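Type I modular polyketide synthase (Streptomyces albus subsp. albus, PDB 6IYT) carries an acyltransferase domain that probably loads an ethylmalonyl extender unit from coenzyme A during salinomycin chain assembly. Local coordinates at residues 35-46 with 447-455; 280-288 with 400-410. All blocks are in the same frame, centred on the assembly; numbering follows the deposited sequence.

Contact 1 of 2, residues 35-46 with 447-455; sequences ALFSGDPLVPWI and WTAVFAGRG
Leu-36 and Ala-449 are joined through a water that accepts from Leu-36 N and donates to Ala-449 O at 2.7 Å. A second water accepts from Phe-37 N at 3.0 Å and has the carbonyls of Val-450 and Ala-452 within hydrogen-bonding reach, so solvent knits the two backbones where Ala-35 lies against Ala-452. Direct polar contact falls to Arg-454, the last residue of a type II beta turn that begins at Phe-451. Its NH1 gives a weak bond to Pro-41 O (3.4 Å, N-H...O angle 132°), and NH2 makes a long salt bridge to Asp-40 OD1, the carboxylate and guanidinium planes turned 69° apart. Bends at chi2 and chi3 fold the arginine chain back, and Pro-41 CD lies over one face of its guanidinium. Farther along, Phe-451 offers its ring edge to Val-43, CE1 meeting CG1 at 3.6 Å, while its CZ approaches both Pro-44 CD and Pro-44 O. Val-450 CG1 meets the CD corner of Pro-44 end-on at 4.0 Å, and CG2 of the same valine meets Leu-36 CD2. Pro-44 CB also meets the indole of Trp-447 obliquely, 3.7 Å from CZ3. Ile-46 closes the row with a CH-pi contact: CG2 stands 3.9 Å from the centroid of the five-membered ring of Trp-447, over the face, and CD1 touches Trp-447 CD1 at 3.7 Å. Helix 428-439 adds Phe-435 against Leu-36 and Trp-447. With water-borne, weak or long polar links, residues 35-46 probably hold the loop after helix 428-439 chiefly through apolar contacts from Leu-36 to Ile-46.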
loop_
_atom_site.group_PDB
_atom_site.type_symbol
_atom_site.label_atom_id
_atom_site.label_comp_id
_atom_site.label_asym_id
_atom_site.label_seq_id
_atom_site.Cartn_x
_atom_site.Cartn_y
_atom_site.Cartn_z
ATOM N N ALA A 35 18.878 2.114 10.057
ATOM C CA ALA A 35 18.618 0.685 9.957
ATOM C C ALA A 35 17.148 0.497 9.656
ATOM O O ALA A 35 16.323 1.259 10.143
ATOM C CB ALA A 35 18.962 0.000 11.270
ATOM N N LEU A 36 16.809 -0.643 9.056
ATOM C CA LEU A 36 15.415 -1.023 8.903
ATOM C C LEU A 36 14.724 -1.187 10.256
ATOM O O LEU A 36 13.630 -0.682 10.447
ATOM C CB LEU A 36 15.268 -2.304 8.048
ATOM C CG LEU A 36 13.834 -2.844 7.898
ATOM C CD1 LEU A 36 12.899 -1.809 7.305
ATOM C CD2 LEU A 36 13.811 -4.100 7.034
ATOM N N PHE A 37 15.374 -1.901 11.194
ATOM C CA PHE A 37 14.827 -2.097 12.542
ATOM C C PHE A 37 15.839 -1.693 13.618
ATOM O O PHE A 37 17.052 -1.904 13.453
ATOM C CB PHE A 37 14.426 -3.555 12.739
ATOM C CG PHE A 37 13.389 -4.033 11.769
ATOM C CD1 PHE A 37 12.148 -3.442 11.730
ATOM C CD2 PHE A 37 13.648 -5.076 10.920
ATOM C CE1 PHE A 37 11.165 -3.913 10.886
ATOM C CE2 PHE A 37 12.675 -5.534 10.040
ATOM C CZ PHE A 37 11.440 -4.938 10.018
ATOM N N SER A 38 15.328 -1.164 14.728
ATOM C CA SER A 38 16.136 -0.911 15.911
ATOM C C SER A 38 15.804 -1.912 17.020
ATOM O O SER A 38 14.829 -2.647 16.941
ATOM C CB SER A 38 15.857 0.493 16.424
ATOM O OG SER A 38 14.459 0.643 16.653
ATOM N N GLY A 39 16.622 -1.916 18.066
ATOM C CA GLY A 39 16.386 -2.789 19.226
ATOM C C GLY A 39 16.505 -4.275 18.909
ATOM O O GLY A 39 17.423 -4.706 18.196
ATOM N N ASP A 40 15.519 -5.046 19.371
ATOM C CA ASP A 40 15.601 -6.511 19.366
ATOM C C ASP A 40 14.310 -7.119 18.812
ATOM O O ASP A 40 13.608 -7.840 19.508
ATOM C CB ASP A 40 15.852 -7.026 20.778
ATOM C CG ASP A 40 17.269 -6.777 21.239
ATOM O OD1 ASP A 40 18.201 -7.159 20.509
ATOM O OD2 ASP A 40 17.450 -6.171 22.316
ATOM N N PRO A 41 14.006 -6.815 17.557
ATOM C CA PRO A 41 12.846 -7.360 16.898
ATOM C C PRO A 41 12.999 -8.884 16.648
ATOM O O PRO A 41 14.106 -9.427 16.693
ATOM C CB PRO A 41 12.833 -6.604 15.575
ATOM C CG PRO A 41 14.280 -6.421 15.270
ATOM C CD PRO A 41 14.966 -6.236 16.598
ATOM N N LEU A 42 11.937 -9.507 16.234
ATOM C CA LEU A 42 12.035 -10.839 15.766
ATOM C C LEU A 42 12.863 -10.908 14.486
ATOM O O LEU A 42 13.109 -9.892 13.822
ATOM C CB LEU A 42 10.634 -11.475 15.595
ATOM C CG LEU A 42 9.791 -11.137 14.395
ATOM C CD1 LEU A 42 8.514 -11.955 14.407
ATOM C CD2 LEU A 42 9.473 -9.666 14.371
ATOM N N VAL A 43 13.292 -12.125 14.173
ATOM C CA VAL A 43 14.310 -12.418 13.163
ATOM C C VAL A 43 13.611 -13.299 12.100
ATOM O O VAL A 43 12.883 -14.194 12.484
ATOM C CB VAL A 43 15.397 -13.331 13.827
ATOM C CG1 VAL A 43 16.537 -13.591 12.892
ATOM C CG2 VAL A 43 15.858 -12.728 15.158
ATOM N N PRO A 44 13.989 -13.161 10.804
ATOM C CA PRO A 44 13.622 -14.167 9.802
ATOM C C PRO A 44 14.721 -15.177 9.555
ATOM O O PRO A 44 15.877 -14.823 9.457
ATOM C CB PRO A 44 13.405 -13.327 8.548
ATOM C CG PRO A 44 14.452 -12.270 8.649
ATOM C CD PRO A 44 14.556 -11.960 10.157
ATOM N N TRP A 45 14.340 -16.449 9.440
ATOM C CA TRP A 45 15.207 -17.481 8.930
ATOM C C TRP A 45 14.664 -17.901 7.556
ATOM O O TRP A 45 13.549 -18.456 7.473
ATOM C CB TRP A 45 15.171 -18.702 9.850
ATOM C CG TRP A 45 15.992 -18.608 11.061
ATOM C CD1 TRP A 45 16.703 -17.510 11.510
ATOM C CD2 TRP A 45 16.275 -19.673 11.974
ATOM N NE1 TRP A 45 17.334 -17.819 12.690
ATOM C CE2 TRP A 45 17.095 -19.141 12.991
ATOM C CE3 TRP A 45 15.892 -21.033 12.042
ATOM C CZ2 TRP A 45 17.544 -19.919 14.069
ATOM C CZ3 TRP A 45 16.346 -21.795 13.079
ATOM C CH2 TRP A 45 17.170 -21.243 14.086
ATOM N N ILE A 46 15.397 -17.588 6.490
ATOM C CA ILE A 46 14.919 -17.878 5.153
ATOM C C ILE A 46 15.550 -19.178 4.670
ATOM O O ILE A 46 16.626 -19.517 5.098
ATOM C CB ILE A 46 15.168 -16.741 4.148
ATOM C CG1 ILE A 46 16.631 -16.624 3.801
ATOM C CG2 ILE A 46 14.651 -15.418 4.706
ATOM C CD1 ILE A 46 16.889 -15.621 2.721
ATOM N N TRP A 447 17.535 -9.590 2.040
ATOM C CA TRP A 447 17.302 -9.978 3.407
ATOM C C TRP A 447 18.454 -9.619 4.334
ATOM O O TRP A 447 18.257 -9.438 5.520
ATOM C CB TRP A 447 17.059 -11.452 3.467
ATOM C CG TRP A 447 15.709 -11.845 2.968
ATOM C CD1 TRP A 447 15.421 -12.386 1.774
ATOM C CD2 TRP A 447 14.487 -11.789 3.694
ATOM N NE1 TRP A 447 14.092 -12.652 1.685
ATOM C CE2 TRP A 447 13.488 -12.299 2.857
ATOM C CE3 TRP A 447 14.144 -11.393 4.980
ATOM C CZ2 TRP A 447 12.151 -12.320 3.221
ATOM C CZ3 TRP A 447 12.819 -11.453 5.358
ATOM C CH2 TRP A 447 11.846 -11.987 4.500
ATOM N N THR A 448 19.661 -9.538 3.798
ATOM C CA THR A 448 20.813 -9.129 4.614
ATOM C C THR A 448 20.588 -7.751 5.266
ATOM O O THR A 448 21.016 -7.513 6.399
ATOM C CB THR A 448 22.085 -9.096 3.772
ATOM O OG1 THR A 448 22.410 -10.439 3.364
ATOM C CG2 THR A 448 23.229 -8.492 4.553
ATOM N N ALA A 449 19.873 -6.877 4.578
ATOM C CA ALA A 449 19.616 -5.532 5.090
ATOM C C ALA A 449 18.726 -5.534 6.348
ATOM O O ALA A 449 18.789 -4.620 7.169
ATOM C CB ALA A 449 19.004 -4.660 3.997
ATOM N N VAL A 450 17.938 -6.589 6.539
ATOM C CA VAL A 450 17.149 -6.734 7.752
ATOM C C VAL A 450 18.033 -6.771 9.009
ATOM O O VAL A 450 17.592 -6.406 10.094
ATOM C CB VAL A 450 16.260 -8.020 7.683
ATOM C CG1 VAL A 450 15.648 -8.329 9.011
ATOM C CG2 VAL A 450 15.193 -7.843 6.629
ATOM N N PHE A 451 19.262 -7.270 8.864
ATOM C CA PHE A 451 20.116 -7.490 9.995
ATOM C C PHE A 451 21.047 -6.303 10.304
ATOM O O PHE A 451 21.842 -6.366 11.260
ATOM C CB PHE A 451 20.935 -8.761 9.798
ATOM C CG PHE A 451 20.109 -9.999 9.752
ATOM C CD1 PHE A 451 19.675 -10.606 10.933
ATOM C CD2 PHE A 451 19.614 -10.467 8.543
ATOM C CE1 PHE A 451 18.777 -11.651 10.897
ATOM C CE2 PHE A 451 18.725 -11.527 8.508
ATOM C CZ PHE A 451 18.323 -12.125 9.672
ATOM N N ALA A 452 20.864 -5.201 9.589
ATOM C CA ALA A 452 21.669 -3.980 9.828
ATOM C C ALA A 452 21.522 -3.529 11.277
ATOM O O ALA A 452 20.402 -3.483 11.816
ATOM C CB ALA A 452 21.250 -2.880 8.889
ATOM N N GLY A 453 22.671 -3.390 11.956
ATOM C CA GLY A 453 22.715 -2.833 13.301
ATOM C C GLY A 453 22.563 -3.868 14.402
ATOM O O GLY A 453 22.524 -3.519 15.584
ATOM N N ARG A 454 22.347 -5.132 14.030
ATOM C CA ARG A 454 22.040 -6.160 15.038
ATOM C C ARG A 454 23.319 -6.761 15.624
ATOM O O ARG A 454 23.250 -7.614 16.501
ATOM C CB ARG A 454 21.191 -7.271 14.437
ATOM C CG ARG A 454 19.851 -6.813 13.860
ATOM C CD ARG A 454 18.910 -6.267 14.948
ATOM N NE ARG A 454 18.769 -7.190 16.080
ATOM C CZ ARG A 454 17.871 -8.185 16.158
ATOM N NH1 ARG A 454 16.979 -8.391 15.181
ATOM N NH2 ARG A 454 17.814 -8.933 17.258
ATOM N N GLY A 455 24.443 -6.459 14.993
ATOM C CA GLY A 455 25.732 -7.016 15.393
ATOM C C GLY A 455 25.884 -8.498 15.080
ATOM O O GLY A 455 26.512 -9.230 15.836
HETATM O O HOH W 1 18.692 -1.881 7.084
HETATM O O HOH W 2 17.818 -3.471 10.622
#

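Contact 2 of 2, residues 280-288 with 400-410; sequences GNNGPRSVT and LTYGISETSDD
The beta hairpin of strands 276-283 and 286-291 packs its turn against helix 401-411; the axes of strand 280-283 and helix 401-410 pass 6.8 Å apart at 67°. Asn-282 and Gly-283 form a classic beta bulge, both N-H groups bonding to Ser-286 O. On the helix, Glu-406 has a chi1 of -108°, away from any staggered position, and is extended beyond CG, which brings OE1 to the turn, where Arg-285 N donates to it at 3.2 Å. The bond is bent (137°) and arrives on the syn side, somewhat out of the carboxylate plane. Arg-285 CB lies close to both carboxylate oxygens, but its chain bends at chi2 and leads the guanidinium away. Pro-284 packs on the helix, crossing Thr-407 obliquely: CG meets Glu-406 O and Asp-410 CB, and CD comes within 3.4 Å of Thr-407 OG1. Thr-407 keeps that hydroxyl beside its own backbone N, which lets it donate to Gly-403 O; Thr-407 N reaches the same oxygen from the opposite face of the carbonyl plane. Just before the helix, Leu-400 crosses Asn-282 obliquely, CD2 3.7 Å from ND2. Close backbone approach buries Asn-282 O without a hydrogen-bonding partner, 3.6 Å from Gly-403 CA.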
loop_
_atom_site.group_PDB
_atom_site.type_symbol
_atom_site.label_atom_id
_atom_site.label_comp_id
_atom_site.label_asym_id
_atom_site.label_seq_id
_atom_site.Cartn_x
_atom_site.Cartn_y
_atom_site.Cartn_z
ATOM N N GLY A 280 -15.553 4.781 -9.255
ATOM C CA GLY A 280 -14.329 4.028 -9.476
ATOM C C GLY A 280 -14.609 2.642 -10.000
ATOM O O GLY A 280 -15.526 1.989 -9.563
ATOM N N ASN A 281 -13.717 2.160 -10.833
ATOM C CA ASN A 281 -13.690 0.750 -11.215
ATOM C C ASN A 281 -12.406 0.115 -10.761
ATOM O O ASN A 281 -11.343 0.465 -11.260
ATOM C CB ASN A 281 -13.807 0.613 -12.733
ATOM C CG ASN A 281 -15.119 1.133 -13.259
ATOM O OD1 ASN A 281 -16.099 0.396 -13.347
ATOM N ND2 ASN A 281 -15.166 2.409 -13.546
ATOM N N ASN A 282 -12.497 -0.797 -9.790
ATOM C CA ASN A 282 -11.322 -1.353 -9.143
ATOM C C ASN A 282 -11.013 -2.765 -9.573
ATOM O O ASN A 282 -9.866 -3.247 -9.417
ATOM C CB ASN A 282 -11.486 -1.325 -7.648
ATOM C CG ASN A 282 -11.319 0.054 -7.080
ATOM O OD1 ASN A 282 -11.002 1.002 -7.814
ATOM N ND2 ASN A 282 -11.724 0.218 -5.826
ATOM N N GLY A 283 -12.040 -3.468 -10.021
ATOM C CA GLY A 283 -11.862 -4.781 -10.632
ATOM C C GLY A 283 -13.157 -5.237 -11.251
ATOM O O GLY A 283 -14.165 -4.512 -11.183
ATOM N N PRO A 284 -13.173 -6.470 -11.812
ATOM C CA PRO A 284 -14.340 -6.869 -12.614
ATOM C C PRO A 284 -15.594 -6.949 -11.767
ATOM O O PRO A 284 -16.715 -6.772 -12.286
ATOM C CB PRO A 284 -13.973 -8.268 -13.132
ATOM C CG PRO A 284 -12.529 -8.453 -12.873
ATOM C CD PRO A 284 -11.991 -7.293 -12.090
ATOM N N ARG A 285 -15.411 -7.091 -10.449
ATOM C CA ARG A 285 -16.528 -7.214 -9.546
ATOM C C ARG A 285 -16.351 -6.322 -8.342
ATOM O O ARG A 285 -16.879 -6.590 -7.278
ATOM C CB ARG A 285 -16.706 -8.670 -9.105
ATOM C CG ARG A 285 -16.997 -9.609 -10.266
ATOM C CD ARG A 285 -18.198 -10.493 -9.979
ATOM N NE ARG A 285 -18.154 -11.723 -10.759
ATOM C CZ ARG A 285 -18.404 -11.800 -12.066
ATOM N NH1 ARG A 285 -18.283 -12.964 -12.694
ATOM N NH2 ARG A 285 -18.791 -10.727 -12.740
ATOM N N SER A 286 -15.725 -5.181 -8.559
ATOM C CA SER A 286 -15.434 -4.284 -7.481
ATOM C C SER A 286 -15.479 -2.834 -7.985
ATOM O O SER A 286 -14.630 -2.429 -8.775
ATOM C CB SER A 286 -14.039 -4.601 -6.937
ATOM O OG SER A 286 -13.652 -3.596 -6.048
ATOM N N VAL A 287 -16.442 -2.061 -7.497
ATOM C CA VAL A 287 -16.576 -0.628 -7.884
ATOM C C VAL A 287 -16.849 0.217 -6.658
ATOM O O VAL A 287 -16.983 -0.319 -5.550
ATOM C CB VAL A 287 -17.711 -0.375 -8.923
ATOM C CG1 VAL A 287 -17.535 -1.264 -10.155
ATOM C CG2 VAL A 287 -19.084 -0.574 -8.290
ATOM N N THR A 288 -16.699 1.526 -6.800
ATOM C CA THR A 288 -17.095 2.457 -5.780
ATOM C C THR A 288 -18.196 3.376 -6.333
ATOM O O THR A 288 -18.234 3.621 -7.444
ATOM C CB THR A 288 -15.933 3.344 -5.314
ATOM O OG1 THR A 288 -15.405 4.004 -6.434
ATOM C CG2 THR A 288 -14.828 2.507 -4.697
ATOM N N LEU A 400 -6.592 -2.474 -2.498
ATOM C CA LEU A 400 -6.690 -2.693 -3.941
ATOM C C LEU A 400 -6.082 -4.021 -4.410
ATOM O O LEU A 400 -6.225 -4.394 -5.561
ATOM C CB LEU A 400 -6.053 -1.517 -4.693
ATOM C CG LEU A 400 -6.745 -0.181 -4.477
ATOM C CD1 LEU A 400 -5.946 0.974 -5.110
ATOM C CD2 LEU A 400 -8.156 -0.221 -5.005
ATOM N N THR A 401 -5.458 -4.756 -3.505
ATOM C CA THR A 401 -4.823 -6.025 -3.878
ATOM C C THR A 401 -5.865 -7.039 -4.353
ATOM O O THR A 401 -5.640 -7.750 -5.342
ATOM C CB THR A 401 -4.048 -6.656 -2.702
ATOM O OG1 THR A 401 -4.880 -6.672 -1.571
ATOM C CG2 THR A 401 -2.728 -5.870 -2.385
ATOM N N TYR A 402 -7.024 -7.055 -3.715
ATOM C CA TYR A 402 -8.104 -7.984 -4.132
ATOM C C TYR A 402 -8.529 -7.698 -5.573
ATOM O O TYR A 402 -8.597 -8.606 -6.406
ATOM C CB TYR A 402 -9.300 -7.862 -3.207
ATOM C CG TYR A 402 -10.407 -8.840 -3.530
ATOM C CD1 TYR A 402 -10.304 -10.175 -3.163
ATOM C CD2 TYR A 402 -11.535 -8.437 -4.254
ATOM C CE1 TYR A 402 -11.325 -11.071 -3.424
ATOM C CE2 TYR A 402 -12.564 -9.326 -4.515
ATOM C CZ TYR A 402 -12.456 -10.641 -4.078
ATOM O OH TYR A 402 -13.448 -11.545 -4.364
ATOM N N GLY A 403 -8.683 -6.423 -5.887
ATOM C CA GLY A 403 -9.044 -5.998 -7.233
ATOM C C GLY A 403 -7.976 -6.300 -8.267
ATOM O O GLY A 403 -8.284 -6.660 -9.385
ATOM N N ILE A 404 -6.711 -6.165 -7.888
ATOM C CA ILE A 404 -5.639 -6.479 -8.781
ATOM C C ILE A 404 -5.654 -7.973 -9.136
ATOM O O ILE A 404 -5.552 -8.332 -10.296
ATOM C CB ILE A 404 -4.266 -6.087 -8.183
ATOM C CG1 ILE A 404 -4.187 -4.558 -8.064
ATOM C CG2 ILE A 404 -3.132 -6.602 -9.048
ATOM C CD1 ILE A 404 -3.094 -4.078 -7.133
ATOM N N SER A 405 -5.745 -8.842 -8.122
ATOM C CA SER A 405 -5.799 -10.306 -8.371
ATOM C C SER A 405 -7.010 -10.683 -9.224
ATOM O O SER A 405 -6.887 -11.442 -10.198
ATOM C CB SER A 405 -5.853 -11.073 -7.050
ATOM O OG SER A 405 -4.760 -10.715 -6.256
ATOM N N GLU A 406 -8.163 -10.134 -8.874
ATOM C CA GLU A 406 -9.431 -10.398 -9.644
ATOM C C GLU A 406 -9.293 -9.996 -11.127
ATOM O O GLU A 406 -9.736 -10.715 -12.053
ATOM C CB GLU A 406 -10.572 -9.608 -9.013
ATOM C CG GLU A 406 -11.583 -10.435 -8.245
ATOM C CD GLU A 406 -12.931 -9.721 -8.115
ATOM O OE1 GLU A 406 -13.116 -8.642 -8.753
ATOM O OE2 GLU A 406 -13.790 -10.216 -7.358
ATOM N N THR A 407 -8.700 -8.833 -11.363
ATOM C CA THR A 407 -8.423 -8.383 -12.726
ATOM C C THR A 407 -7.424 -9.298 -13.430
ATOM O O THR A 407 -7.621 -9.669 -14.588
ATOM C CB THR A 407 -7.878 -6.942 -12.723
ATOM O OG1 THR A 407 -8.824 -6.062 -12.094
ATOM C CG2 THR A 407 -7.578 -6.463 -14.124
ATOM N N SER A 408 -6.329 -9.652 -12.750
ATOM C CA SER A 408 -5.337 -10.558 -13.349
ATOM C C SER A 408 -5.984 -11.917 -13.735
ATOM O O SER A 408 -5.688 -12.463 -14.783
ATOM C CB SER A 408 -4.156 -10.782 -12.421
ATOM O OG SER A 408 -4.470 -11.706 -11.411
ATOM N N ASP A 409 -6.912 -12.390 -12.919
ATOM C CA ASP A 409 -7.642 -13.642 -13.221
ATOM C C ASP A 409 -8.494 -13.499 -14.490
ATOM O O ASP A 409 -8.530 -14.393 -15.331
ATOM C CB ASP A 409 -8.525 -14.040 -12.043
ATOM C CG ASP A 409 -7.732 -14.541 -10.870
ATOM O OD1 ASP A 409 -6.505 -14.790 -11.022
ATOM O OD2 ASP A 409 -8.308 -14.606 -9.764
ATOM N N ASP A 410 -9.080 -12.338 -14.665
ATOM C CA ASP A 410 -9.895 -12.046 -15.840
ATOM C C ASP A 410 -9.034 -11.956 -17.108
ATOM O O ASP A 410 -9.414 -12.463 -18.156
ATOM C CB ASP A 410 -10.665 -10.741 -15.605
ATOM C CG ASP A 410 -11.742 -10.486 -16.645
ATOM O OD1 ASP A 410 -12.672 -11.317 -16.758
ATOM O OD2 ASP A 410 -11.776 -9.356 -17.192
#

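In the fold
Contact 2 is nested within the chain loop that contact 1 closes, yet the two lie on opposite sides of the chain's centre, with their own centres 35 Å apart and their nearest atoms about 17 Å apart. Contact 1 joins segments near the two ends of the modelled chain beside the antiparallel sheet of strands 43-49, 90-96 and 111-114. Contact 2 instead connects the mixed sheet containing 276-283 to a helix that follows strand 388-393 of the parallel sheet. It is also nearer the probable catalytic centre: Asn-282 touches His-212, and Leu-400 lies near, without touching, a GxSxG pattern at Gly-211, Ser-213 and Gly-215, consistent with the nucleophile elbow of an acyltransferase.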